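Local coordinates for DinB-like domain-containing protein (Enterococcus faecalis, PDB 3CEX) that is of unknown function but belongs to the DinB superfamily of four-helix-bundle proteins, in which many members probably bind a metal ion in the bundle, at residues 18-23 against 154-159; 50-55 against 109-114. All coordinates share one frame; numbering follows the deposited sequence.

Contact 1 (18-23 against 154-159)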
ATOM      1  N   HIS A  18       0.518  -2.821  -9.182  1.00 27.98           N
ATOM      2  CA  HIS A  18       0.272  -2.707 -10.612  1.00 28.95           C
ATOM      3  C   HIS A  18      -1.027  -3.405 -10.997  1.00 28.79           C
ATOM      4  O   HIS A  18      -1.902  -2.820 -11.663  1.00 29.14           O
ATOM      5  CB  HIS A  18       1.470  -3.313 -11.353  1.00 29.50           C
ATOM      6  CG  HIS A  18       1.491  -3.052 -12.827  1.00 29.73           C
ATOM      7  ND1 HIS A  18       2.411  -3.648 -13.660  1.00 30.06           N
ATOM      8  CD2 HIS A  18       0.735  -2.249 -13.613  1.00 30.18           C
ATOM      9  CE1 HIS A  18       2.208  -3.236 -14.903  1.00 31.05           C
ATOM     10  NE2 HIS A  18       1.203  -2.380 -14.901  1.00 29.33           N
ATOM     11  N   GLU A  19      -1.150  -4.659 -10.576  1.00 29.78           N
ATOM     12  CA  GLU A  19      -2.363  -5.469 -10.783  1.00 31.08           C
ATOM     13  C   GLU A  19      -3.623  -4.825 -10.185  1.00 29.84           C
ATOM     14  O   GLU A  19      -4.700  -4.817 -10.808  1.00 28.44           O
ATOM     15  CB  GLU A  19      -2.139  -6.909 -10.217  1.00 31.06           C
ATOM     16  CG  GLU A  19      -1.055  -7.635 -11.010  1.00 36.38           C
ATOM     17  CD  GLU A  19      -0.407  -8.896 -10.358  1.00 39.74           C
ATOM     18  OE1 GLU A  19      -0.607  -9.185  -9.142  1.00 48.52           O
ATOM     19  OE2 GLU A  19       0.323  -9.629 -11.115  1.00 49.95           O
ATOM     20  N   ARG A  20      -3.510  -4.271  -8.986  1.00 28.95           N
ATOM     21  CA  ARG A  20      -4.672  -3.624  -8.369  1.00 29.17           C
ATOM     22  C   ARG A  20      -5.166  -2.395  -9.163  1.00 28.57           C
ATOM     23  O   ARG A  20      -6.342  -2.232  -9.354  1.00 28.48           O
ATOM     24  CB  ARG A  20      -4.348  -3.216  -6.941  1.00 29.45           C
ATOM     25  CG  ARG A  20      -5.477  -2.505  -6.182  1.00 28.89           C
ATOM     26  CD  ARG A  20      -5.159  -2.367  -4.711  1.00 29.02           C
ATOM     27  NE  ARG A  20      -5.053  -3.679  -4.081  1.00 27.61           N
ATOM     28  CZ  ARG A  20      -3.934  -4.216  -3.582  1.00 29.12           C
ATOM     29  NH1 ARG A  20      -2.786  -3.562  -3.576  1.00 28.98           N
ATOM     30  NH2 ARG A  20      -3.986  -5.401  -3.043  1.00 31.39           N
ATOM     31  N   PHE A  21      -4.251  -1.538  -9.604  1.00 27.57           N
ATOM     32  CA  PHE A  21      -4.617  -0.391 -10.431  1.00 28.69           C
ATOM     33  C   PHE A  21      -5.337  -0.859 -11.731  1.00 28.42           C
ATOM     34  O   PHE A  21      -6.368  -0.298 -12.111  1.00 29.68           O
ATOM     35  CB  PHE A  21      -3.365   0.411 -10.794  1.00 28.52           C
ATOM     36  CG  PHE A  21      -2.978   1.474  -9.800  1.00 29.81           C
ATOM     37  CD1 PHE A  21      -3.797   2.560  -9.576  1.00 29.83           C
ATOM     38  CD2 PHE A  21      -1.751   1.452  -9.182  1.00 28.71           C
ATOM     39  CE1 PHE A  21      -3.435   3.562  -8.667  1.00 31.00           C
ATOM     40  CE2 PHE A  21      -1.407   2.441  -8.309  1.00 30.64           C
ATOM     41  CZ  PHE A  21      -2.270   3.501  -8.063  1.00 29.27           C
ATOM     42  N   GLU A  22      -4.787  -1.866 -12.409  1.00 28.07           N
ATOM     43  CA  GLU A  22      -5.427  -2.384 -13.613  1.00 30.12           C
ATOM     44  C   GLU A  22      -6.834  -2.991 -13.360  1.00 29.74           C
ATOM     45  O   GLU A  22      -7.733  -2.764 -14.152  1.00 30.13           O
ATOM     46  CB  GLU A  22      -4.519  -3.395 -14.328  1.00 29.99           C
ATOM     47  CG  GLU A  22      -3.273  -2.810 -14.995  1.00 34.14           C
ATOM     48  CD  GLU A  22      -3.516  -1.613 -15.968  1.00 40.66           C
ATOM     49  OE1 GLU A  22      -4.497  -1.602 -16.736  1.00 43.32           O
ATOM     50  OE2 GLU A  22      -2.693  -0.675 -15.943  1.00 46.01           O
ATOM     51  N   GLU A  23      -7.029  -3.744 -12.280  1.00 29.91           N
ATOM     52  CA  GLU A  23      -8.337  -4.325 -11.965  1.00 31.91           C
ATOM     53  C   GLU A  23      -9.362  -3.239 -11.659  1.00 30.02           C
ATOM     54  O   GLU A  23     -10.532  -3.380 -11.986  1.00 30.60           O
ATOM     55  CB  GLU A  23      -8.282  -5.256 -10.744  1.00 32.40           C
ATOM     56  CG  GLU A  23      -7.429  -6.472 -10.919  1.00 38.00           C
ATOM     57  CD  GLU A  23      -7.148  -7.261  -9.617  1.00 39.49           C
ATOM     58  OE1 GLU A  23      -7.269  -6.703  -8.482  1.00 50.86           O
ATOM     59  OE2 GLU A  23      -6.794  -8.454  -9.749  1.00 48.66           O
ATOM     60  N   ASP A 154       4.703   4.086  -1.724  1.00 32.34           N
ATOM     61  CA  ASP A 154       3.878   5.051  -2.420  1.00 32.69           C
ATOM     62  C   ASP A 154       2.975   4.376  -3.433  1.00 31.76           C
ATOM     63  O   ASP A 154       1.780   4.662  -3.452  1.00 30.62           O
ATOM     64  CB  ASP A 154       4.767   6.075  -3.158  1.00 33.66           C
ATOM     65  CG  ASP A 154       3.961   7.032  -4.056  1.00 38.06           C
ATOM     66  OD1 ASP A 154       3.708   8.147  -3.573  1.00 46.07           O
ATOM     67  OD2 ASP A 154       3.582   6.666  -5.229  1.00 48.08           O
ATOM     68  N   ALA A 155       3.551   3.514  -4.278  1.00 29.78           N
ATOM     69  CA  ALA A 155       2.770   2.828  -5.295  1.00 29.57           C
ATOM     70  C   ALA A 155       1.705   1.954  -4.647  1.00 29.48           C
ATOM     71  O   ALA A 155       0.523   2.023  -5.059  1.00 28.68           O
ATOM     72  CB  ALA A 155       3.646   2.003  -6.264  1.00 28.72           C
ATOM     73  N   VAL A 156       2.089   1.147  -3.652  1.00 28.76           N
ATOM     74  CA  VAL A 156       1.128   0.209  -3.064  1.00 28.87           C
ATOM     75  C   VAL A 156       0.025   0.979  -2.352  1.00 28.20           C
ATOM     76  O   VAL A 156      -1.161   0.698  -2.509  1.00 28.83           O
ATOM     77  CB  VAL A 156       1.798  -0.837  -2.165  1.00 28.77           C
ATOM     78  CG1 VAL A 156       0.773  -1.770  -1.497  1.00 26.68           C
ATOM     79  CG2 VAL A 156       2.799  -1.678  -2.981  1.00 32.04           C
HETATM   80  N   MSE A 157       0.410   1.957  -1.551  1.00 27.87           N
HETATM   81  CA  MSE A 157      -0.574   2.709  -0.802  1.00 29.22           C
HETATM   82  C   MSE A 157      -1.573   3.468  -1.726  1.00 27.95           C
HETATM   83  O   MSE A 157      -2.773   3.532  -1.447  1.00 25.76           O
HETATM   84  CB  MSE A 157       0.194   3.656   0.127  1.00 30.90           C
HETATM   85  CG  MSE A 157      -0.610   4.652   0.711  1.00 37.82           C
HETATM   86 SE   MSE A 157      -0.718   6.378  -0.261  0.80 42.77          SE
HETATM   87  CE  MSE A 157      -0.638   7.243   1.450  1.00 34.48           C
ATOM     88  N   HIS A 158      -1.076   4.060  -2.805  1.00 27.31           N
ATOM     89  CA  HIS A 158      -1.967   4.676  -3.803  1.00 28.18           C
ATOM     90  C   HIS A 158      -2.916   3.715  -4.501  1.00 26.91           C
ATOM     91  O   HIS A 158      -4.032   4.101  -4.828  1.00 26.30           O
ATOM     92  CB  HIS A 158      -1.186   5.543  -4.830  1.00 27.90           C
ATOM     93  CG  HIS A 158      -0.731   6.841  -4.245  1.00 28.33           C
ATOM     94  ND1 HIS A 158       0.596   7.119  -4.010  1.00 32.73           N
ATOM     95  CD2 HIS A 158      -1.433   7.869  -3.705  1.00 31.38           C
ATOM     96  CE1 HIS A 158       0.696   8.311  -3.430  1.00 33.63           C
ATOM     97  NE2 HIS A 158      -0.521   8.783  -3.223  1.00 30.08           N
ATOM     98  N   SER A 159      -2.494   2.472  -4.678  1.00 27.32           N
ATOM     99  CA  SER A 159      -3.362   1.440  -5.292  1.00 26.93           C
ATOM    100  C   SER A 159      -4.559   1.145  -4.372  1.00 27.42           C
ATOM    101  O   SER A 159      -5.690   1.002  -4.838  1.00 27.85           O
ATOM    102  CB  SER A 159      -2.542   0.188  -5.672  1.00 27.22           C
ATOM    103  OG  SER A 159      -2.190  -0.607  -4.550  1.00 26.67           O
TER
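Phe21 lays one face of its ring against the backbone of helix 144-170 at Ser159, and this is the tight half of the contact between segments 18-23 and 154-159. Its CG lies anti to the carbonyl carbon (chi1 -88°), which carries the ring across to the partner helix. Ser159 CA sits 3.9 Å from the centroid of the Phe21 ring, displaced toward the rim, in a CH-pi contact. The ring tip also meets the chain itself: Phe21 CZ comes within 3.5 Å of Ser159 N, while Phe21 CE2 touches Ser159 CB at 3.6 Å. The side chain of His158 contributes its CB, 4.0 Å from Phe21 CZ, alongside its backbone carbonyl; its imidazole leads away from segment 18-23 to hydrogen-bond a glycerol through NE2.

The other half is polar and partly exposed. Arg20 leaves its helix with CG anti to the backbone N, and its extended inner chain lays Arg20 CD 3.5 Å from Ser159 OG. The bend at chi3 (-64°) then turns the guanidinium so that Arg20 NH1 donates a nearly straight bond (167°) to Ser159 OG at 3.2 Å, with the hydroxyl in the guanidinium plane. Ser159 OG occupies the crowded position between its backbone N and carbonyl carbon and gives its proton to Val156 O, 2.6 Å away, on a carbonyl lone pair. The hydroxyl thus relays between arginine and helix backbone. The stronger partner of Arg20 is Asp153 of the second subunit, salt-bridged through NH2, so this side of the contact opens onto the dimer interface.

The two helices, first and last of the four long ones, run roughly parallel, their segment axes 9.1 Å apart. Phe21 also packs on Met48 of helix 44-62 and Leu111 of helix 104-124, placing its ring among all four helices of the bundle.

Contact 2 (50-55 against 109-114)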
ATOM      1  N   HIS A  50      -0.028   9.652 -11.141  1.00 28.13           N
ATOM      2  CA  HIS A  50       0.916  10.032 -10.098  1.00 29.04           C
ATOM      3  C   HIS A  50       1.846   8.895  -9.706  1.00 28.72           C
ATOM      4  O   HIS A  50       3.017   9.122  -9.516  1.00 28.43           O
ATOM      5  CB  HIS A  50       0.234  10.540  -8.834  1.00 30.84           C
ATOM      6  CG  HIS A  50       1.141  10.549  -7.639  1.00 32.93           C
ATOM      7  ND1 HIS A  50       2.017  11.576  -7.385  1.00 34.37           N
ATOM      8  CD2 HIS A  50       1.336   9.635  -6.655  1.00 37.34           C
ATOM      9  CE1 HIS A  50       2.700  11.309  -6.283  1.00 35.48           C
ATOM     10  NE2 HIS A  50       2.316  10.132  -5.826  1.00 37.74           N
ATOM     11  N   THR A  51       1.306   7.683  -9.578  1.00 28.43           N
ATOM     12  CA  THR A  51       2.114   6.510  -9.256  1.00 28.21           C
ATOM     13  C   THR A  51       3.139   6.253 -10.360  1.00 28.88           C
ATOM     14  O   THR A  51       4.303   6.042 -10.059  1.00 28.47           O
ATOM     15  CB  THR A  51       1.224   5.293  -8.991  1.00 28.89           C
ATOM     16  OG1 THR A  51       0.393   5.608  -7.852  1.00 29.57           O
ATOM     17  CG2 THR A  51       2.062   3.984  -8.707  1.00 28.24           C
ATOM     18  N   ALA A  52       2.714   6.261 -11.623  1.00 28.15           N
ATOM     19  CA  ALA A  52       3.642   6.079 -12.742  1.00 28.74           C
ATOM     20  C   ALA A  52       4.677   7.205 -12.735  1.00 29.45           C
ATOM     21  O   ALA A  52       5.869   6.954 -12.925  1.00 29.52           O
ATOM     22  CB  ALA A  52       2.899   6.036 -14.058  1.00 27.71           C
ATOM     23  N   ARG A  53       4.231   8.427 -12.496  1.00 30.50           N
ATOM     24  CA  ARG A  53       5.110   9.590 -12.514  1.00 31.61           C
ATOM     25  C   ARG A  53       6.158   9.549 -11.392  1.00 32.45           C
ATOM     26  O   ARG A  53       7.332   9.885 -11.611  1.00 33.03           O
ATOM     27  CB  ARG A  53       4.251  10.868 -12.473  1.00 32.61           C
ATOM     28  CG  ARG A  53       4.933  12.172 -12.715  1.00 35.12           C
ATOM     29  CD  ARG A  53       5.175  12.468 -14.170  1.00 41.19           C
ATOM     30  NE  ARG A  53       5.377  13.914 -14.294  1.00 46.31           N
ATOM     31  CZ  ARG A  53       6.551  14.546 -14.321  1.00 48.28           C
ATOM     32  NH1 ARG A  53       7.699  13.879 -14.281  1.00 51.62           N
ATOM     33  NH2 ARG A  53       6.578  15.869 -14.413  1.00 50.79           N
ATOM     34  N   GLU A  54       5.755   9.114 -10.201  1.00 32.40           N
ATOM     35  CA  GLU A  54       6.667   9.102  -9.087  1.00 33.76           C
ATOM     36  C   GLU A  54       7.720   7.973  -9.181  1.00 33.32           C
ATOM     37  O   GLU A  54       8.869   8.184  -8.798  1.00 32.91           O
ATOM     38  CB  GLU A  54       5.877   9.019  -7.772  1.00 34.59           C
ATOM     39  CG  GLU A  54       6.720   9.108  -6.549  1.00 40.83           C
ATOM     40  CD  GLU A  54       7.186  10.517  -6.203  1.00 45.94           C
ATOM     41  OE1 GLU A  54       7.241  11.412  -7.078  1.00 52.58           O
ATOM     42  OE2 GLU A  54       7.514  10.728  -5.022  1.00 52.67           O
ATOM     43  N   LEU A  55       7.312   6.776  -9.609  1.00 32.47           N
ATOM     44  CA  LEU A  55       8.277   5.704  -9.946  1.00 32.50           C
ATOM     45  C   LEU A  55       9.278   6.168 -11.009  1.00 32.49           C
ATOM     46  O   LEU A  55      10.504   6.001 -10.873  1.00 32.06           O
ATOM     47  CB  LEU A  55       7.542   4.451 -10.436  1.00 31.82           C
ATOM     48  CG  LEU A  55       6.643   3.705  -9.410  1.00 32.17           C
ATOM     49  CD1 LEU A  55       5.819   2.587 -10.070  1.00 30.56           C
ATOM     50  CD2 LEU A  55       7.493   3.154  -8.252  1.00 31.84           C
ATOM     51  N   ASP A 109      -0.495   2.111 -20.112  1.00 28.22           N
ATOM     52  CA  ASP A 109       0.787   2.089 -20.839  1.00 28.06           C
ATOM     53  C   ASP A 109       1.902   2.819 -20.089  1.00 27.41           C
ATOM     54  O   ASP A 109       3.053   2.314 -19.980  1.00 27.26           O
ATOM     55  CB  ASP A 109       0.609   2.669 -22.249  1.00 28.51           C
ATOM     56  CG  ASP A 109      -0.224   1.793 -23.156  1.00 32.02           C
ATOM     57  OD1 ASP A 109      -0.500   0.615 -22.816  1.00 33.99           O
ATOM     58  OD2 ASP A 109      -0.608   2.298 -24.238  1.00 33.60           O
ATOM     59  N   TYR A 110       1.594   3.988 -19.539  1.00 26.60           N
ATOM     60  CA  TYR A 110       2.626   4.729 -18.822  1.00 26.46           C
ATOM     61  C   TYR A 110       2.970   4.029 -17.488  1.00 26.75           C
ATOM     62  O   TYR A 110       4.139   3.920 -17.108  1.00 25.52           O
ATOM     63  CB  TYR A 110       2.214   6.198 -18.612  1.00 26.71           C
ATOM     64  CG  TYR A 110       3.244   7.051 -17.886  1.00 26.37           C
ATOM     65  CD1 TYR A 110       4.613   6.939 -18.158  1.00 27.48           C
ATOM     66  CD2 TYR A 110       2.858   7.978 -16.958  1.00 25.48           C
ATOM     67  CE1 TYR A 110       5.568   7.753 -17.469  1.00 27.52           C
ATOM     68  CE2 TYR A 110       3.786   8.769 -16.288  1.00 26.36           C
ATOM     69  CZ  TYR A 110       5.136   8.652 -16.535  1.00 26.84           C
ATOM     70  OH  TYR A 110       6.027   9.466 -15.840  1.00 27.45           O
ATOM     71  N   LEU A 111       1.964   3.514 -16.791  1.00 27.13           N
ATOM     72  CA  LEU A 111       2.247   2.743 -15.578  1.00 27.72           C
ATOM     73  C   LEU A 111       3.087   1.485 -15.866  1.00 28.05           C
ATOM     74  O   LEU A 111       4.034   1.190 -15.139  1.00 27.88           O
ATOM     75  CB  LEU A 111       0.955   2.358 -14.831  1.00 27.56           C
ATOM     76  CG  LEU A 111       1.110   1.686 -13.455  1.00 26.84           C
ATOM     77  CD1 LEU A 111       1.906   2.588 -12.478  1.00 27.54           C
ATOM     78  CD2 LEU A 111      -0.314   1.381 -12.854  1.00 28.18           C
ATOM     79  N   ALA A 112       2.752   0.764 -16.928  1.00 27.91           N
ATOM     80  CA  ALA A 112       3.523  -0.433 -17.312  1.00 27.95           C
ATOM     81  C   ALA A 112       4.980  -0.087 -17.620  1.00 28.23           C
ATOM     82  O   ALA A 112       5.899  -0.830 -17.232  1.00 27.77           O
ATOM     83  CB  ALA A 112       2.876  -1.147 -18.537  1.00 28.35           C
ATOM     84  N   ALA A 113       5.195   1.035 -18.324  1.00 28.42           N
ATOM     85  CA  ALA A 113       6.539   1.517 -18.597  1.00 28.00           C
ATOM     86  C   ALA A 113       7.264   1.879 -17.305  1.00 28.19           C
ATOM     87  O   ALA A 113       8.446   1.571 -17.161  1.00 27.65           O
ATOM     88  CB  ALA A 113       6.533   2.702 -19.560  1.00 27.78           C
ATOM     89  N   SER A 114       6.597   2.579 -16.387  1.00 28.10           N
ATOM     90  CA  SER A 114       7.273   2.964 -15.137  1.00 29.14           C
ATOM     91  C   SER A 114       7.558   1.784 -14.205  1.00 29.15           C
ATOM     92  O   SER A 114       8.571   1.769 -13.527  1.00 29.57           O
ATOM     93  CB  SER A 114       6.489   4.044 -14.401  1.00 28.47           C
ATOM     94  OG  SER A 114       6.332   5.145 -15.267  1.00 32.92           O
TER
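Ala52 supplies the closest apolar packing between segments 50-55 and 109-114. Its methyl group sits over one face of the Tyr110 ring, Ala52 CB lying 3.9 Å from the ring centroid and 28° off the normal in a CH-pi contact. The nearest ring atom is Tyr110 CD2, 3.5 Å from Ala52 CB. On the partner helix, Leu111 holds CG anti to its backbone N and brings Leu111 CD1 to 3.9 Å from Ala52 CB. That branch also reaches Thr51 CG2, where the two side chains cross obliquely, while the CB atoms of Leu55 and Ser114 meet one turn further along.

With such a small residue at the crossing, the backbones come close: Ala52 CA and Leu111 CA are 4.6 Å apart, and the segment axes approach to 8.5 Å. The helices run in the same general direction, 30° apart. As helices 8-25 and 144-170 are also roughly parallel, this pairing fits the up-down-down-up four-helix bundle of the DinB superfamily, whose second and third long helices meet here.

Polar contacts lie beside this apolar patch. Ser114 OG, buried, stands 3.0 Å from Ala52 O across the interface and 3.1 Å from Tyr110 O of its own helix, and its single proton could serve either carbonyl. Tyr110, with CG anti to its backbone N, reaches across to helix 44-62 so that Tyr110 OH passes 3.5 Å from Arg53 CD and hydrogen-bonds Asp56 OD2. The Arg53 chain, bent at chi2, crosses the tyrosine obliquely, with the guanidinium and ring planes 48° apart. Beyond it, the guanidinium makes a cation-pi contact with Trp69, a residue whose ring also meets that of Tyr110.

How the contacts relate
Contacts 1 and 2 pair the four long helices two by two, contact 2 nested within the chain loop closed by contact 1, their centres about 11 Å apart. Thr51 is the buried bridge: Thr51 OG1, hydrogen-bonded to Leu47 O of its own helix, lies 3.4 Å from both Phe21 CZ and His158 CB. Nearby, His50 of segment 50-55 and Asp154 and His158 of segment 154-159 cluster together. His50 NE2 lies 3.3 Å from Asp154 OD1, and the imidazoles of His50 and His158 meet edge-to-face. A glycerol, probably from the crystallisation liquor, binds His158 and may mark a pocket; the position is consistent with the metal site of DinB-like relatives, though its role here is unestablished.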